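Periplasmic molybdate-binding protein (PDB 1ATG) binds molybdate and tungstate in a pocket between its two domains, probably for delivery to an ABC transporter. Local coordinates at residues Q16-Q20 with A218-I222; Y40-V44 with K62-F68; G67-P71 with V195-S199. All blocks are in the same frame, centred on the assembly; numbering follows the deposited sequence.

Interaction 1. Residues Q16-Q20 with A218-I222. With EDO (1,2-ethanediol), chain E.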
loop_
_atom_site.group_PDB
_atom_site.type_symbol
_atom_site.label_atom_id
_atom_site.label_comp_id
_atom_site.label_asym_id
_atom_site.label_seq_id
_atom_site.Cartn_x
_atom_site.Cartn_y
_atom_site.Cartn_z
ATOM N N GLN A 16 -13.026 -2.922 4.067
ATOM C CA GLN A 16 -14.151 -1.992 4.099
ATOM C C GLN A 16 -14.907 -2.029 2.776
ATOM O O GLN A 16 -16.155 -2.073 2.759
ATOM C CB GLN A 16 -13.711 -0.560 4.387
ATOM C CG GLN A 16 -13.116 -0.370 5.770
ATOM C CD GLN A 16 -12.533 1.011 5.943
ATOM O OE1 GLN A 16 -11.849 1.539 5.062
ATOM N NE2 GLN A 16 -12.777 1.640 7.087
ATOM N N LEU A 17 -14.197 -1.986 1.660
ATOM C CA LEU A 17 -14.823 -2.014 0.343
ATOM C C LEU A 17 -15.597 -3.300 0.108
ATOM O O LEU A 17 -16.742 -3.242 -0.364
ATOM C CB LEU A 17 -13.770 -1.845 -0.745
ATOM C CG LEU A 17 -13.109 -0.465 -0.826
ATOM C CD1 LEU A 17 -11.795 -0.546 -1.583
ATOM C CD2 LEU A 17 -14.044 0.527 -1.516
ATOM N N ALA A 18 -14.990 -4.442 0.390
ATOM C CA ALA A 18 -15.653 -5.734 0.240
ATOM C C ALA A 18 -16.914 -5.789 1.083
ATOM O O ALA A 18 -17.974 -6.262 0.609
ATOM C CB ALA A 18 -14.679 -6.834 0.651
ATOM N N GLY A 19 -16.926 -5.289 2.304
ATOM C CA GLY A 19 -18.088 -5.249 3.174
ATOM C C GLY A 19 -19.208 -4.440 2.524
ATOM O O GLY A 19 -20.379 -4.863 2.513
ATOM N N GLN A 20 -18.881 -3.272 1.978
ATOM C CA GLN A 20 -19.894 -2.454 1.320
ATOM C C GLN A 20 -20.390 -3.114 0.047
ATOM O O GLN A 20 -21.615 -3.085 -0.224
ATOM C CB GLN A 20 -19.332 -1.062 1.054
ATOM C CG GLN A 20 -20.289 -0.117 0.342
ATOM C CD GLN A 20 -21.579 0.125 1.091
ATOM O OE1 GLN A 20 -22.595 0.515 0.487
ATOM N NE2 GLN A 20 -21.624 -0.111 2.393
ATOM N N ALA A 218 -17.442 3.488 -3.468
ATOM C CA ALA A 218 -16.067 2.970 -3.337
ATOM C C ALA A 218 -15.066 4.112 -3.242
ATOM O O ALA A 218 -14.152 4.096 -2.410
ATOM C CB ALA A 218 -15.737 2.090 -4.528
ATOM N N VAL A 219 -15.210 5.125 -4.103
ATOM C CA VAL A 219 -14.282 6.261 -4.065
ATOM C C VAL A 219 -14.330 6.954 -2.720
ATOM O O VAL A 219 -13.291 7.383 -2.194
ATOM C CB VAL A 219 -14.555 7.217 -5.240
ATOM C CG1 VAL A 219 -13.869 8.567 -5.071
ATOM C CG2 VAL A 219 -14.105 6.605 -6.562
ATOM N N ALA A 220 -15.525 7.096 -2.120
ATOM C CA ALA A 220 -15.619 7.746 -0.822
ATOM C C ALA A 220 -14.895 6.944 0.252
ATOM O O ALA A 220 -14.209 7.530 1.104
ATOM C CB ALA A 220 -17.073 7.997 -0.450
ATOM N N ILE A 221 -14.982 5.630 0.223
ATOM C CA ILE A 221 -14.266 4.779 1.169
ATOM C C ILE A 221 -12.757 4.913 0.971
ATOM O O ILE A 221 -12.006 5.026 1.935
ATOM C CB ILE A 221 -14.728 3.316 1.043
ATOM C CG1 ILE A 221 -16.169 3.175 1.554
ATOM C CG2 ILE A 221 -13.795 2.363 1.769
ATOM C CD1 ILE A 221 -16.876 1.891 1.181
ATOM N N ILE A 222 -12.323 4.928 -0.281
ATOM C CA ILE A 222 -10.899 5.083 -0.604
ATOM C C ILE A 222 -10.377 6.417 -0.111
ATOM O O ILE A 222 -9.304 6.482 0.501
ATOM C CB ILE A 222 -10.719 4.876 -2.118
ATOM C CG1 ILE A 222 -11.004 3.410 -2.472
ATOM C CG2 ILE A 222 -9.335 5.289 -2.586
ATOM C CD1 ILE A 222 -11.174 3.167 -3.957
HETATM C C1 EDO E . -11.448 5.309 7.435
HETATM O O1 EDO E . -12.133 4.094 8.077
HETATM C C2 EDO E . -10.310 5.922 8.271
HETATM O O2 EDO E . -9.561 4.756 9.005
HETATM O O HOH W 1 -12.275 4.187 4.531
#
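I221 meets Q16, L17 and Q20 of the facing helix, wedging its side chain in among them. Helix 11-25, early in the chain, packs here on helix 216-224 near the C-terminus, so the two ends of the chain meet in one lobe. The helices run nearly antiparallel: their segment axes make an angle of 154° and come within 10.1 Å. The branches of I221 divide the work. CG2 packs against L17 CD2 at 3.8 Å, while CD1 reaches across to Q20 CB, also 3.8 Å away. L17 slides past I221 in the opposite direction, and its CD2 comes to 3.7 Å from A218 CA. The other methyl, CD1, touches I222 CG1 where the two side chains cross at about a right angle.

Q16 runs from apolar to polar surroundings. Its CB lies 3.9 Å from I221 CG2. CG stands beside the backbone N (chi1 -65°) and the chain extends beyond it, bringing up the amide. OE1 still borders I221 CG2 while it accepts a hydrogen bond of 2.7 Å from a water, which also donates to I221 O at 2.7 Å. At the tip, NE2 donates to O1 of an ethanediol molecule over 2.7 Å, with an N-H...O angle of 158°; the diol, probably from the crystallisation liquor, also bonds to I169 O. Q20 OE1 instead bonds to Q24 of its own helix.

W212 of helix 203-212 touches L17, Q20 and A218. With no direct hydrogen bond between the segments, the contact rests on the shape fit of methyl groups around L17 and I221, and its polar link is indirect, through one shared water.

Interaction 2. Residues Y40-V44 with K62-F68. With EDO (1,2-ethanediol), chain F.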
loop_
_atom_site.group_PDB
_atom_site.type_symbol
_atom_site.label_atom_id
_atom_site.label_comp_id
_atom_site.label_asym_id
_atom_site.label_seq_id
_atom_site.Cartn_x
_atom_site.Cartn_y
_atom_site.Cartn_z
ATOM N N TYR A 40 2.747 -10.433 -7.537
ATOM C CA TYR A 40 2.985 -10.477 -8.975
ATOM C C TYR A 40 3.587 -11.840 -9.344
ATOM O O TYR A 40 3.132 -12.461 -10.306
ATOM C CB TYR A 40 3.954 -9.355 -9.360
ATOM C CG TYR A 40 4.591 -9.569 -10.716
ATOM C CD1 TYR A 40 3.929 -9.186 -11.877
ATOM C CD2 TYR A 40 5.836 -10.176 -10.845
ATOM C CE1 TYR A 40 4.485 -9.400 -13.126
ATOM C CE2 TYR A 40 6.401 -10.390 -12.086
ATOM C CZ TYR A 40 5.723 -9.999 -13.221
ATOM O OH TYR A 40 6.297 -10.223 -14.456
ATOM N N ALA A 41 4.618 -12.258 -8.600
ATOM C CA ALA A 41 5.266 -13.535 -8.921
ATOM C C ALA A 41 4.320 -14.703 -8.760
ATOM O O ALA A 41 4.397 -15.667 -9.559
ATOM C CB ALA A 41 6.518 -13.720 -8.083
ATOM N N GLN A 42 3.445 -14.687 -7.776
ATOM C CA GLN A 42 2.462 -15.733 -7.586
ATOM C C GLN A 42 1.510 -15.756 -8.772
ATOM O O GLN A 42 1.157 -16.850 -9.245
ATOM C CB GLN A 42 1.666 -15.523 -6.301
ATOM C CG GLN A 42 2.426 -15.821 -5.018
ATOM C CD GLN A 42 1.638 -15.418 -3.788
ATOM O OE1 GLN A 42 1.216 -16.255 -2.994
ATOM N NE2 GLN A 42 1.435 -14.114 -3.629
ATOM N N ILE A 43 1.079 -14.593 -9.258
ATOM C CA ILE A 43 0.177 -14.552 -10.415
ATOM C C ILE A 43 0.864 -15.116 -11.646
ATOM O O ILE A 43 0.209 -15.883 -12.383
ATOM C CB ILE A 43 -0.385 -13.138 -10.631
ATOM C CG1 ILE A 43 -1.304 -12.797 -9.450
ATOM C CG2 ILE A 43 -1.128 -13.033 -11.957
ATOM C CD1 ILE A 43 -1.671 -11.323 -9.342
ATOM N N VAL A 44 2.100 -14.731 -11.912
ATOM C CA VAL A 44 2.845 -15.268 -13.054
ATOM C C VAL A 44 2.998 -16.777 -12.899
ATOM O O VAL A 44 3.018 -17.504 -13.908
ATOM C CB VAL A 44 4.230 -14.612 -13.176
ATOM C CG1 VAL A 44 5.130 -15.315 -14.193
ATOM C CG2 VAL A 44 4.134 -13.133 -13.538
ATOM N N LYS A 62 3.440 -4.983 -16.162
ATOM C CA LYS A 62 4.146 -6.190 -16.581
ATOM C C LYS A 62 3.181 -7.334 -16.828
ATOM O O LYS A 62 3.317 -8.043 -17.844
ATOM C CB LYS A 62 5.192 -6.593 -15.539
ATOM C CG LYS A 62 6.402 -5.678 -15.511
ATOM C CD LYS A 62 7.223 -5.830 -14.246
ATOM C CE LYS A 62 8.025 -7.118 -14.205
ATOM N NZ LYS A 62 8.603 -7.356 -12.849
ATOM N N LEU A 63 2.178 -7.521 -15.980
ATOM C CA LEU A 63 1.186 -8.567 -16.171
ATOM C C LEU A 63 0.421 -8.339 -17.473
ATOM O O LEU A 63 0.132 -9.298 -18.202
ATOM C CB LEU A 63 0.201 -8.619 -15.000
ATOM C CG LEU A 63 0.807 -9.120 -13.684
ATOM C CD1 LEU A 63 -0.194 -8.903 -12.564
ATOM C CD2 LEU A 63 1.223 -10.585 -13.792
ATOM N N ASP A 64 0.081 -7.089 -17.769
ATOM C CA ASP A 64 -0.633 -6.763 -19.003
ATOM C C ASP A 64 0.238 -7.093 -20.208
ATOM O O ASP A 64 -0.200 -7.770 -21.149
ATOM C CB ASP A 64 -1.020 -5.290 -19.000
ATOM C CG ASP A 64 -2.332 -4.966 -19.680
ATOM O OD1 ASP A 64 -2.878 -5.821 -20.413
ATOM O OD2 ASP A 64 -2.837 -3.837 -19.478
ATOM N N ASN A 65 1.491 -6.653 -20.199
ATOM C CA ASN A 65 2.439 -6.894 -21.272
ATOM C C ASN A 65 2.731 -8.372 -21.501
ATOM O O ASN A 65 2.910 -8.801 -22.646
ATOM C CB ASN A 65 3.771 -6.190 -20.982
ATOM C CG ASN A 65 3.678 -4.683 -20.975
ATOM O OD1 ASN A 65 2.711 -4.101 -21.464
ATOM N ND2 ASN A 65 4.695 -4.046 -20.400
ATOM N N GLN A 66 2.798 -9.161 -20.438
ATOM C CA GLN A 66 3.096 -10.578 -20.503
ATOM C C GLN A 66 1.892 -11.468 -20.770
ATOM O O GLN A 66 2.032 -12.692 -20.829
ATOM C CB GLN A 66 3.771 -11.013 -19.191
ATOM C CG GLN A 66 5.126 -10.358 -18.998
ATOM C CD GLN A 66 5.510 -10.146 -17.549
ATOM O OE1 GLN A 66 4.856 -10.647 -16.637
ATOM N NE2 GLN A 66 6.583 -9.386 -17.359
ATOM N N GLY A 67 0.708 -10.897 -20.894
ATOM C CA GLY A 67 -0.504 -11.622 -21.196
ATOM C C GLY A 67 -1.227 -12.236 -20.020
ATOM O O GLY A 67 -2.138 -13.042 -20.222
ATOM N N PHE A 68 -0.867 -11.856 -18.790
ATOM C CA PHE A 68 -1.530 -12.418 -17.625
ATOM C C PHE A 68 -2.742 -11.597 -17.192
ATOM O O PHE A 68 -3.567 -12.105 -16.438
ATOM C CB PHE A 68 -0.557 -12.504 -16.439
ATOM C CG PHE A 68 0.473 -13.581 -16.611
ATOM C CD1 PHE A 68 0.142 -14.893 -16.330
ATOM C CD2 PHE A 68 1.753 -13.285 -17.048
ATOM C CE1 PHE A 68 1.072 -15.907 -16.488
ATOM C CE2 PHE A 68 2.689 -14.293 -17.201
ATOM C CZ PHE A 68 2.340 -15.596 -16.932
HETATM C C1 EDO F . -0.656 -13.600 -1.182
HETATM O O1 EDO F . -1.075 -14.234 -2.511
HETATM C C2 EDO F . -0.764 -14.506 0.056
HETATM O O2 EDO F . 0.122 -15.777 -0.176
#
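V44 and F68 are the residues whose CA atoms come nearest, 6.9 Å apart. Helix 36-44 belongs to a beta-alpha-beta crossover between strands 29-34 and 51-53, which run parallel on the two sides of strand 2-7. Beside it helix 58-65 ends in a Schellman motif: G67 takes positive phi (85°), with F68 N bonded back to L63 O and G67 N to D64 O. F68 lays its ring face against V44 CA, a CH-pi contact of 4.0 Å to the ring centroid. L63 CD2 gathers the apolar side, meeting Y40 CE1 at 3.5 Å and packing on I43 CG2 and V44 CG2. I43 and L63 both rest on F52 of strand 51-53. Y40 swings its ring across because CG lies opposite the backbone N (chi1 162°). Y40 OH donates to Q66 OE1 over 2.6 Å, reaching a lone pair in the carbonyl plane at a C=O...O angle of 105°. A phenylalanine here would probably leave Q66 OE1 without its phenolic donor and the amide of Q66 freer to turn. K62 bends at chi3 to bring NZ within 4.3 Å of the Y40 ring centroid, an off-centre cation-pi contact, and V44 CG2 lies 3.5 Å above one face of that ring.

Interaction 3. Residues G67-P71 with V195-S199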
loop_
_atom_site.group_PDB
_atom_site.type_symbol
_atom_site.label_atom_id
_atom_site.label_comp_id
_atom_site.label_asym_id
_atom_site.label_seq_id
_atom_site.Cartn_x
_atom_site.Cartn_y
_atom_site.Cartn_z
ATOM N N GLY A 67 0.708 -10.897 -20.894
ATOM C CA GLY A 67 -0.504 -11.622 -21.196
ATOM C C GLY A 67 -1.227 -12.236 -20.020
ATOM O O GLY A 67 -2.138 -13.042 -20.222
ATOM N N PHE A 68 -0.867 -11.856 -18.790
ATOM C CA PHE A 68 -1.530 -12.418 -17.625
ATOM C C PHE A 68 -2.742 -11.597 -17.192
ATOM O O PHE A 68 -3.567 -12.105 -16.438
ATOM C CB PHE A 68 -0.557 -12.504 -16.439
ATOM C CG PHE A 68 0.473 -13.581 -16.611
ATOM C CD1 PHE A 68 0.142 -14.893 -16.330
ATOM C CD2 PHE A 68 1.753 -13.285 -17.048
ATOM C CE1 PHE A 68 1.072 -15.907 -16.488
ATOM C CE2 PHE A 68 2.689 -14.293 -17.201
ATOM C CZ PHE A 68 2.340 -15.596 -16.932
ATOM N N ALA A 69 -2.801 -10.347 -17.622
ATOM C CA ALA A 69 -3.910 -9.473 -17.251
ATOM C C ALA A 69 -4.948 -9.399 -18.365
ATOM O O ALA A 69 -4.591 -9.455 -19.543
ATOM C CB ALA A 69 -3.398 -8.072 -16.931
ATOM N N LEU A 70 -6.221 -9.287 -17.991
ATOM C CA LEU A 70 -7.271 -9.150 -19.009
ATOM C C LEU A 70 -7.064 -7.804 -19.686
ATOM O O LEU A 70 -7.026 -6.761 -19.027
ATOM C CB LEU A 70 -8.641 -9.249 -18.352
ATOM C CG LEU A 70 -9.873 -9.179 -19.255
ATOM C CD1 LEU A 70 -10.015 -10.483 -20.032
ATOM C CD2 LEU A 70 -11.130 -8.895 -18.448
ATOM N N PRO A 71 -6.890 -7.794 -21.004
ATOM C CA PRO A 71 -6.673 -6.567 -21.743
ATOM C C PRO A 71 -7.750 -5.533 -21.453
ATOM O O PRO A 71 -8.925 -5.875 -21.331
ATOM C CB PRO A 71 -6.667 -7.012 -23.202
ATOM C CG PRO A 71 -6.297 -8.457 -23.157
ATOM C CD PRO A 71 -6.894 -8.994 -21.880
ATOM N N VAL A 195 -5.676 -4.872 -11.818
ATOM C CA VAL A 195 -5.979 -5.574 -13.061
ATOM C C VAL A 195 -6.868 -6.772 -12.725
ATOM O O VAL A 195 -6.916 -7.307 -11.625
ATOM C CB VAL A 195 -4.763 -6.144 -13.816
ATOM C CG1 VAL A 195 -3.938 -5.074 -14.503
ATOM C CG2 VAL A 195 -3.879 -6.991 -12.901
ATOM N N ILE A 196 -7.585 -7.215 -13.768
ATOM C CA ILE A 196 -8.293 -8.483 -13.729
ATOM C C ILE A 196 -7.300 -9.522 -14.288
ATOM O O ILE A 196 -6.576 -9.220 -15.229
ATOM C CB ILE A 196 -9.578 -8.498 -14.567
ATOM C CG1 ILE A 196 -10.613 -7.549 -13.944
ATOM C CG2 ILE A 196 -10.154 -9.905 -14.685
ATOM C CD1 ILE A 196 -11.876 -7.399 -14.773
ATOM N N THR A 197 -7.243 -10.667 -13.633
ATOM C CA THR A 197 -6.349 -11.743 -14.101
ATOM C C THR A 197 -7.019 -12.409 -15.306
ATOM O O THR A 197 -8.144 -12.868 -15.156
ATOM C CB THR A 197 -6.059 -12.705 -12.953
ATOM O OG1 THR A 197 -5.382 -12.016 -11.870
ATOM C CG2 THR A 197 -5.150 -13.847 -13.400
ATOM N N LYS A 198 -6.353 -12.454 -16.452
ATOM C CA LYS A 198 -6.936 -12.973 -17.687
ATOM C C LYS A 198 -7.596 -14.329 -17.598
ATOM O O LYS A 198 -8.643 -14.565 -18.222
ATOM C CB LYS A 198 -5.864 -12.998 -18.788
ATOM C CG LYS A 198 -6.407 -13.139 -20.206
ATOM C CD LYS A 198 -5.334 -12.742 -21.214
ATOM C CE LYS A 198 -5.658 -13.211 -22.619
ATOM N NZ LYS A 198 -4.557 -12.871 -23.568
ATOM N N SER A 199 -7.056 -15.248 -16.822
ATOM C CA SER A 199 -7.545 -16.596 -16.646
ATOM C C SER A 199 -8.743 -16.724 -15.724
ATOM O O SER A 199 -9.204 -17.840 -15.461
ATOM C CB SER A 199 -6.392 -17.456 -16.094
ATOM O OG SER A 199 -6.069 -17.072 -14.770
HETATM O O HOH W 2 -2.503 -14.629 -22.658
HETATM O O HOH W 3 -3.969 -14.898 -16.492
#
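A single beta bridge, A69 with T197, joins the loop that leaves helix 58-65 to the chain at the C-terminal side of strand 191-196, with the two CA atoms 4.6 Å apart. Two backbone hydrogen bonds flank the bridged pair. K198 N donates to F68 O over 2.8 Å, with an N-H...O angle of 161°. L70 N donates to I196 O, likewise 2.8 Å, and this bond is straighter at 169°. In both, the donor is tilted 34° from the carbonyl plane. I196 O also receives a CA-H...O contact from A69 CA at 3.4 Å, so one carbonyl faces two successive loop residues.

A69 CB touches V195 CG1 at 3.9 Å, with L63 of helix 58-65 packing on A69. L70 and I196 lie side by side, their CB atoms 4.0 Å apart; L70 CD2 meets CG2 and CD1 of I196, and E207 of helix 203-212 touches both residues.

K198, extended along its whole chain, brings CD close to G67 O, and its side chain crosses that of P71 at about a right angle. Its NZ donates to a water, 2.9 Å away, that in turn donates to G67 O. A second water donates to F68 O at 2.8 Å and accepts from S199 N, giving that carbonyl two donors. S73 OG bonds to both L70 O and I196 N.

Strand 191-196 runs antiparallel to both its neighbours, 51-53 and 75-86, the arrangement typical of the inserted antiparallel strand in type II periplasmic binding proteins, here bridged to the loop leading into 75-86.

Overall arrangement
Interactions 2 and 3 are neighbours, with centres about 8 Å apart, and share G67 and F68: the end of helix 58-65 packs on helix 36-44, and the chain leaving it bridges to strand 191-196. A probable backbone hydrogen bond, A69 N to L63 O at 3.2 Å, joins them directly. Interaction 1 lies about 26 and 23 Å away, centre to centre, and touches neither. Along the chain it pairs helix 11-25 with the late helix 216-224, so the loop it closes encloses both others. All three lie within the lobe that holds strands 2-7 and 191-196; none is at the tungstate, the nearest side chain, Y40, being about 9 Å from it.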